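Local coordinates for protein predicted ATPase involved in replication control, Cdc46/Mcm family (Methanopyrus kandleri AV19, PDB 3F8T) that probably binds ATP and single-stranded DNA, as a homolog of the MCM replicative helicases that unwind DNA ahead of replication, at residues 195-198 and 199-202; 395-398 and 399-403; 460-463 and 464-467. The protein carries 2 engineered substitutions. One frame throughout, in Å; residues are numbered along the deposited sequence.

Contact 1: 195-198 and 199-202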
loop_
_atom_site.group_PDB
_atom_site.type_symbol
_atom_site.label_atom_id
_atom_site.label_comp_id
_atom_site.label_asym_id
_atom_site.label_seq_id
_atom_site.Cartn_x
_atom_site.Cartn_y
_atom_site.Cartn_z
ATOM N N GLU A 195 -13.958 -15.960 -12.928
ATOM C CA GLU A 195 -13.308 -16.708 -11.838
ATOM C C GLU A 195 -13.583 -16.029 -10.501
ATOM O O GLU A 195 -13.909 -16.691 -9.520
ATOM C CB GLU A 195 -11.790 -16.793 -12.017
ATOM C CG GLU A 195 -11.279 -17.517 -13.252
ATOM C CD GLU A 195 -9.760 -17.706 -13.187
ATOM O OE1 GLU A 195 -9.288 -18.619 -12.466
ATOM O OE2 GLU A 195 -9.036 -16.923 -13.834
ATOM N N PHE A 196 -13.436 -14.705 -10.476
ATOM C CA PHE A 196 -13.685 -13.900 -9.269
ATOM C C PHE A 196 -15.106 -14.119 -8.768
ATOM O O PHE A 196 -15.319 -14.391 -7.592
ATOM C CB PHE A 196 -13.461 -12.406 -9.555
ATOM C CG PHE A 196 -12.008 -11.989 -9.702
ATOM C CD1 PHE A 196 -10.958 -12.908 -9.653
ATOM C CD2 PHE A 196 -11.704 -10.646 -9.927
ATOM C CE1 PHE A 196 -9.642 -12.487 -9.793
ATOM C CE2 PHE A 196 -10.393 -10.211 -10.093
ATOM C CZ PHE A 196 -9.354 -11.130 -10.025
ATOM N N ARG A 197 -16.089 -14.014 -9.667
ATOM C CA ARG A 197 -17.478 -14.183 -9.257
ATOM C C ARG A 197 -17.734 -15.576 -8.702
ATOM O O ARG A 197 -18.433 -15.721 -7.705
ATOM C CB ARG A 197 -18.462 -13.849 -10.383
ATOM C CG ARG A 197 -19.936 -13.928 -9.951
ATOM C CD ARG A 197 -20.245 -13.038 -8.721
ATOM N NE ARG A 197 -19.824 -11.643 -8.889
ATOM C CZ ARG A 197 -19.777 -10.754 -7.897
ATOM N NH1 ARG A 197 -20.124 -11.117 -6.670
ATOM N NH2 ARG A 197 -19.382 -9.504 -8.127
ATOM N N GLU A 198 -17.136 -16.593 -9.325
ATOM C CA GLU A 198 -17.239 -17.960 -8.817
ATOM C C GLU A 198 -16.633 -18.110 -7.427
ATOM O O GLU A 198 -17.226 -18.748 -6.560
ATOM C CB GLU A 198 -16.607 -18.950 -9.792
ATOM C CG GLU A 198 -17.487 -19.194 -11.029
ATOM C CD GLU A 198 -16.759 -19.968 -12.106
ATOM O OE1 GLU A 198 -16.000 -20.895 -11.754
ATOM O OE2 GLU A 198 -16.948 -19.646 -13.299
ATOM N N LEU A 199 -15.468 -17.506 -7.213
ATOM C CA LEU A 199 -14.824 -17.553 -5.894
ATOM C C LEU A 199 -15.726 -16.896 -4.849
ATOM O O LEU A 199 -16.009 -17.492 -3.805
ATOM C CB LEU A 199 -13.424 -16.907 -5.938
ATOM C CG LEU A 199 -12.516 -16.965 -4.699
ATOM C CD1 LEU A 199 -12.468 -18.363 -4.101
ATOM C CD2 LEU A 199 -11.104 -16.476 -5.039
ATOM N N ALA A 200 -16.209 -15.692 -5.146
ATOM C CA ALA A 200 -17.152 -14.975 -4.264
ATOM C C ALA A 200 -18.387 -15.780 -3.843
ATOM O O ALA A 200 -18.813 -15.721 -2.687
ATOM C CB ALA A 200 -17.578 -13.669 -4.901
ATOM N N ASP A 201 -18.961 -16.519 -4.788
ATOM C CA ASP A 201 -20.164 -17.315 -4.531
ATOM C C ASP A 201 -19.918 -18.522 -3.622
ATOM O O ASP A 201 -20.835 -18.981 -2.944
ATOM C CB ASP A 201 -20.788 -17.778 -5.852
ATOM C CG ASP A 201 -21.578 -16.683 -6.543
ATOM O OD1 ASP A 201 -21.985 -15.709 -5.875
ATOM O OD2 ASP A 201 -21.795 -16.792 -7.762
ATOM N N LYS A 202 -18.687 -19.034 -3.611
ATOM C CA LYS A 202 -18.339 -20.226 -2.832
ATOM C C LYS A 202 -18.151 -19.943 -1.335
ATOM O O LYS A 202 -19.031 -19.415 -0.668
ATOM C CB LYS A 202 -17.056 -20.843 -3.382
ATOM C CG LYS A 202 -17.220 -21.532 -4.714
ATOM C CD LYS A 202 -15.876 -22.005 -5.233
ATOM C CE LYS A 202 -15.946 -22.318 -6.724
ATOM N NZ LYS A 202 -14.596 -22.256 -7.354
HETATM O O HOH W 1 -22.066 -13.201 -5.800
#

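Contact 2: 395-398 and 399-403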
loop_
_atom_site.group_PDB
_atom_site.type_symbol
_atom_site.label_atom_id
_atom_site.label_comp_id
_atom_site.label_asym_id
_atom_site.label_seq_id
_atom_site.Cartn_x
_atom_site.Cartn_y
_atom_site.Cartn_z
ATOM N N SER A 395 -4.582 -21.062 -7.379
ATOM C CA SER A 395 -3.394 -20.282 -7.640
ATOM C C SER A 395 -3.250 -19.100 -6.681
ATOM O O SER A 395 -4.224 -18.391 -6.423
ATOM C CB SER A 395 -3.485 -19.735 -9.057
ATOM O OG SER A 395 -2.401 -18.883 -9.324
ATOM N N TYR A 396 -2.037 -18.873 -6.183
ATOM C CA TYR A 396 -1.767 -17.668 -5.393
ATOM C C TYR A 396 -1.916 -16.399 -6.239
ATOM O O TYR A 396 -2.262 -15.326 -5.730
ATOM C CB TYR A 396 -0.399 -17.749 -4.702
ATOM C CG TYR A 396 -0.462 -18.585 -3.454
ATOM C CD1 TYR A 396 0.011 -19.892 -3.433
ATOM C CD2 TYR A 396 -1.059 -18.088 -2.310
ATOM C CE1 TYR A 396 -0.075 -20.665 -2.274
ATOM C CE2 TYR A 396 -1.159 -18.849 -1.167
ATOM C CZ TYR A 396 -0.670 -20.130 -1.154
ATOM O OH TYR A 396 -0.789 -20.858 0.001
ATOM N N THR A 397 -1.653 -16.528 -7.535
ATOM C CA THR A 397 -1.896 -15.436 -8.485
ATOM C C THR A 397 -3.362 -15.011 -8.454
ATOM O O THR A 397 -3.659 -13.827 -8.314
ATOM C CB THR A 397 -1.469 -15.820 -9.915
ATOM O OG1 THR A 397 -0.046 -16.001 -9.943
ATOM C CG2 THR A 397 -1.846 -14.728 -10.899
ATOM N N LEU A 398 -4.265 -15.981 -8.564
ATOM C CA LEU A 398 -5.687 -15.716 -8.512
ATOM C C LEU A 398 -6.063 -15.118 -7.162
ATOM O O LEU A 398 -6.691 -14.062 -7.116
ATOM C CB LEU A 398 -6.522 -16.978 -8.801
ATOM C CG LEU A 398 -8.049 -16.791 -8.652
ATOM C CD1 LEU A 398 -8.650 -15.932 -9.758
ATOM C CD2 LEU A 398 -8.828 -18.108 -8.509
ATOM N N LEU A 399 -5.650 -15.775 -6.081
ATOM C CA LEU A 399 -5.961 -15.308 -4.725
ATOM C C LEU A 399 -5.516 -13.866 -4.493
ATOM O O LEU A 399 -6.271 -13.056 -3.948
ATOM C CB LEU A 399 -5.328 -16.232 -3.676
ATOM C CG LEU A 399 -5.871 -17.670 -3.627
ATOM C CD1 LEU A 399 -5.244 -18.456 -2.467
ATOM C CD2 LEU A 399 -7.377 -17.682 -3.531
ATOM N N ARG A 400 -4.293 -13.547 -4.901
ATOM C CA ARG A 400 -3.754 -12.199 -4.666
ATOM C C ARG A 400 -4.463 -11.155 -5.528
ATOM O O ARG A 400 -4.789 -10.055 -5.062
ATOM C CB ARG A 400 -2.260 -12.167 -4.954
ATOM C CG ARG A 400 -1.568 -10.912 -4.422
ATOM C CD ARG A 400 -0.157 -10.779 -4.978
ATOM N NE ARG A 400 0.497 -12.083 -5.119
ATOM C CZ ARG A 400 0.726 -12.716 -6.270
ATOM N NH1 ARG A 400 0.368 -12.178 -7.437
ATOM N NH2 ARG A 400 1.327 -13.897 -6.250
ATOM N N ARG A 401 -4.679 -11.494 -6.800
ATOM C CA ARG A 401 -5.395 -10.577 -7.702
ATOM C C ARG A 401 -6.852 -10.340 -7.277
ATOM O O ARG A 401 -7.344 -9.213 -7.378
ATOM C CB ARG A 401 -5.311 -11.059 -9.153
ATOM C CG ARG A 401 -3.954 -10.805 -9.774
ATOM C CD ARG A 401 -3.860 -11.487 -11.127
ATOM N NE ARG A 401 -4.713 -10.830 -12.106
ATOM C CZ ARG A 401 -4.377 -9.739 -12.788
ATOM N NH1 ARG A 401 -3.190 -9.160 -12.612
ATOM N NH2 ARG A 401 -5.238 -9.236 -13.660
ATOM N N TYR A 402 -7.525 -11.382 -6.793
ATOM C CA TYR A 402 -8.876 -11.247 -6.238
ATOM C C TYR A 402 -8.876 -10.286 -5.053
ATOM O O TYR A 402 -9.757 -9.447 -4.948
ATOM C CB TYR A 402 -9.376 -12.606 -5.757
ATOM C CG TYR A 402 -10.771 -12.657 -5.167
ATOM C CD1 TYR A 402 -11.877 -12.818 -5.986
ATOM C CD2 TYR A 402 -10.975 -12.631 -3.786
ATOM C CE1 TYR A 402 -13.153 -12.899 -5.467
ATOM C CE2 TYR A 402 -12.250 -12.721 -3.242
ATOM C CZ TYR A 402 -13.340 -12.856 -4.089
ATOM O OH TYR A 402 -14.608 -12.976 -3.577
ATOM N N LEU A 403 -7.890 -10.429 -4.166
ATOM C CA LEU A 403 -7.787 -9.544 -2.997
ATOM C C LEU A 403 -7.623 -8.098 -3.433
ATOM O O LEU A 403 -8.344 -7.210 -2.975
ATOM C CB LEU A 403 -6.608 -9.950 -2.117
ATOM C CG LEU A 403 -6.228 -9.050 -0.930
ATOM C CD1 LEU A 403 -7.378 -8.898 0.079
ATOM C CD2 LEU A 403 -4.993 -9.637 -0.252
#

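Contact 3: 460-463 and 464-467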
loop_
_atom_site.group_PDB
_atom_site.type_symbol
_atom_site.label_atom_id
_atom_site.label_comp_id
_atom_site.label_asym_id
_atom_site.label_seq_id
_atom_site.Cartn_x
_atom_site.Cartn_y
_atom_site.Cartn_z
ATOM N N LYS A 460 -16.889 -6.330 8.089
ATOM C CA LYS A 460 -16.626 -5.553 6.877
ATOM C C LYS A 460 -15.618 -6.298 5.980
ATOM O O LYS A 460 -15.804 -6.389 4.764
ATOM C CB LYS A 460 -16.109 -4.157 7.238
ATOM C CG LYS A 460 -17.182 -3.216 7.884
ATOM C CD LYS A 460 -16.561 -1.847 8.226
ATOM C CE LYS A 460 -17.614 -0.801 8.625
ATOM N NZ LYS A 460 -16.932 0.399 9.246
ATOM N N ALA A 461 -14.548 -6.824 6.584
ATOM C CA ALA A 461 -13.567 -7.606 5.829
ATOM C C ALA A 461 -14.194 -8.806 5.133
ATOM O O ALA A 461 -13.907 -9.074 3.950
ATOM C CB ALA A 461 -12.403 -8.042 6.730
ATOM N N HIS A 462 -15.086 -9.514 5.834
ATOM C CA HIS A 462 -15.740 -10.654 5.220
ATOM C C HIS A 462 -16.680 -10.207 4.081
ATOM O O HIS A 462 -16.795 -10.889 3.061
ATOM C CB HIS A 462 -16.473 -11.528 6.236
ATOM C CG HIS A 462 -17.039 -12.773 5.626
ATOM N ND1 HIS A 462 -16.243 -13.805 5.174
ATOM C CD2 HIS A 462 -18.312 -13.124 5.334
ATOM C CE1 HIS A 462 -17.004 -14.755 4.657
ATOM N NE2 HIS A 462 -18.263 -14.366 4.739
ATOM N N ALA A 463 -17.338 -9.058 4.243
ATOM C CA ALA A 463 -18.184 -8.536 3.159
ATOM C C ALA A 463 -17.324 -8.200 1.927
ATOM O O ALA A 463 -17.713 -8.497 0.791
ATOM C CB ALA A 463 -19.004 -7.324 3.631
ATOM N N ARG A 464 -16.143 -7.613 2.134
ATOM C CA ARG A 464 -15.213 -7.401 1.002
ATOM C C ARG A 464 -14.853 -8.719 0.307
ATOM O O ARG A 464 -14.753 -8.789 -0.930
ATOM C CB ARG A 464 -13.936 -6.667 1.455
ATOM C CG ARG A 464 -14.226 -5.247 1.932
ATOM C CD ARG A 464 -12.982 -4.365 2.098
ATOM N NE ARG A 464 -12.502 -4.541 3.449
ATOM C CZ ARG A 464 -12.749 -3.736 4.464
ATOM N NH1 ARG A 464 -13.429 -2.605 4.316
ATOM N NH2 ARG A 464 -12.262 -4.060 5.633
ATOM N N MET A 465 -14.673 -9.768 1.112
ATOM C CA MET A 465 -14.318 -11.100 0.618
ATOM C C MET A 465 -15.417 -11.716 -0.248
ATOM O O MET A 465 -15.148 -12.617 -1.063
ATOM C CB MET A 465 -14.044 -12.007 1.812
ATOM C CG MET A 465 -13.148 -13.172 1.552
ATOM S SD MET A 465 -12.872 -13.986 3.146
ATOM C CE MET A 465 -11.278 -13.385 3.618
ATOM N N ARG A 466 -16.651 -11.246 -0.053
ATOM C CA ARG A 466 -17.807 -11.678 -0.844
ATOM C C ARG A 466 -18.070 -10.695 -1.977
ATOM O O ARG A 466 -19.113 -10.781 -2.650
ATOM C CB ARG A 466 -19.070 -11.723 0.032
ATOM C CG ARG A 466 -19.117 -12.779 1.110
ATOM C CD ARG A 466 -20.518 -12.859 1.741
ATOM N NE ARG A 466 -20.907 -11.616 2.419
ATOM C CZ ARG A 466 -21.742 -10.708 1.917
ATOM N NH1 ARG A 466 -22.312 -10.899 0.732
ATOM N NH2 ARG A 466 -22.015 -9.605 2.603
ATOM N N LEU A 467 -17.135 -9.765 -2.176
ATOM C CA LEU A 467 -17.260 -8.669 -3.139
ATOM C C LEU A 467 -18.545 -7.874 -2.907
ATOM O O LEU A 467 -19.253 -7.516 -3.853
ATOM C CB LEU A 467 -17.190 -9.196 -4.593
ATOM C CG LEU A 467 -15.952 -9.993 -5.021
ATOM C CD1 LEU A 467 -16.116 -10.445 -6.473
ATOM C CD2 LEU A 467 -14.672 -9.155 -4.873
#

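Contact 1: 195-198 and 199-202
The charged ends of R197 and D201, one helical turn apart, are joined by a water rather than directly. The guanidinium of R197 and the carboxylate of D201 are turned 50° from each other, and NH1 of R197 stands 5.0 Å from OD1 of D201, too far for a direct ion pair. The water closes the gap, accepting from R197 NH1 at 3.0 Å and donating to D201 OD1 at 2.5 Å. R197 reaches this place because CG lies beside its own carbonyl carbon (chi1 -176°) and the chain then bends at chi2 and chi3, which also brings NH1 obliquely against the methyl of A200, 4.0 Å from its CB. At the helix end, K202 lays its methylene chain past the backbone oxygen of E198, with CG 3.3 Å from that O. The opposite charges of E198 OE1 and K202 NZ remain 4.8 Å apart. This is the C-terminal end of helix 190-201, where the i to i+4 bonding fades: A200 N gives a nearly straight bond to F196 O, whereas K202 N reaches E198 O only weakly, and K202 is the first residue to leave helical geometry. The buried side chains F196 and L199 turn to helix 396-409, F196 resting on L398 and Y405 and L199 on Y402.

Contact 2: 395-398 and 399-403
S395 O accepts a nearly straight bond from L399 N at 3.0 Å, starting the i to i+4 series of helix 396-409, for which S395 is the N-cap residue. The carbonyls of Y396, T397 and L398 accept in turn from the backbone N-H groups of R400, R401 and Y402. Along this first turn T397 and R401 lie side by side and point the same way, with CG2 of T397 3.8 Å from CD of R401; the bend of R401 at chi3 (70°) then leads its head away to a salt bridge with E192. R400 instead folds back beside the turn. Its bend at chi3 (-36°) lays one guanidinium face over Y396 O, which stands 3.9 Å above the plane toward the rim, while NE makes a weak hydrogen bond to H261 O. The helix lies within the region assigned to the AAA-lid family, and its apolar side seats L399 against T207, F208 and A211 of helix 204-212. CD1 of L399 also touches the Y396 ring obliquely, 4.2 Å from CD2, and the Y396 hydroxyl bonds to A211 O. Replacing R400 by an alanine removes the guanidinium from over Y396 O and would probably leave H261 O without this weak donor.

Contact 3: 460-463 and 464-467
A463 O and H462 O both receive the backbone N-H of R466, a forked bond in which neither branch is straight. The branch to A463 O, 3.1 Å long, comes from above the carbonyl plane, 69° out of it, and the one to H462 O is weak. This marks the end of helix 449-465 in a Schellman motif: L467, with positive phi, is its C-prime residue, L467 N bonds to R464 O, and S468 N is directed to A463 O. H462 projects from this last turn with CG anti to its backbone N (chi1 -175°), which sets its ring crosswise to two side chains. SD of M465 approaches H462 ND1 at 3.9 Å, an oblique Met-aromatic contact, and this nitrogen is buried with no hydrogen-bond partner in the model. CD of R466 lies 4.0 Å from H462 NE2, and the guanidinium presents its edge to H462 CD2, the two planes 49° apart. R464 bends at chi3 and brings one guanidinium face under K460 O, which stands 4.0 Å above its centre. R464 NH1 and K460 NZ both form salt bridges with E238, which probably eases their like charges; R464 NE donates to F230 O. R466 pairs with D475 of helix 473-489, against which H462 and A463 also pack; A461 and M465 lean on helix 219-229, and L467 packs against Y402, Y405 and A406 of helix 396-409.

Overall arrangement
From the N terminus the three contacts follow in series, and none encloses or crosses another; each closes a single helical turn. Contact 1 ends helix 190-201 in the P-loop region of the chain, contact 2 starts helix 396-409, and contact 3 ends helix 449-465, the last two in the AAA-lid region. Some 190 residues, including the five-stranded parallel sheet, separate contact 1 from contact 2, yet their centres lie about 12 Å apart. Y402 brings the three together: it packs against F196 and A200 of contact 1, and its hydroxyl probably bonds to M465 O of contact 3. L467 also meets R197 and A200, joining the two helix C-termini.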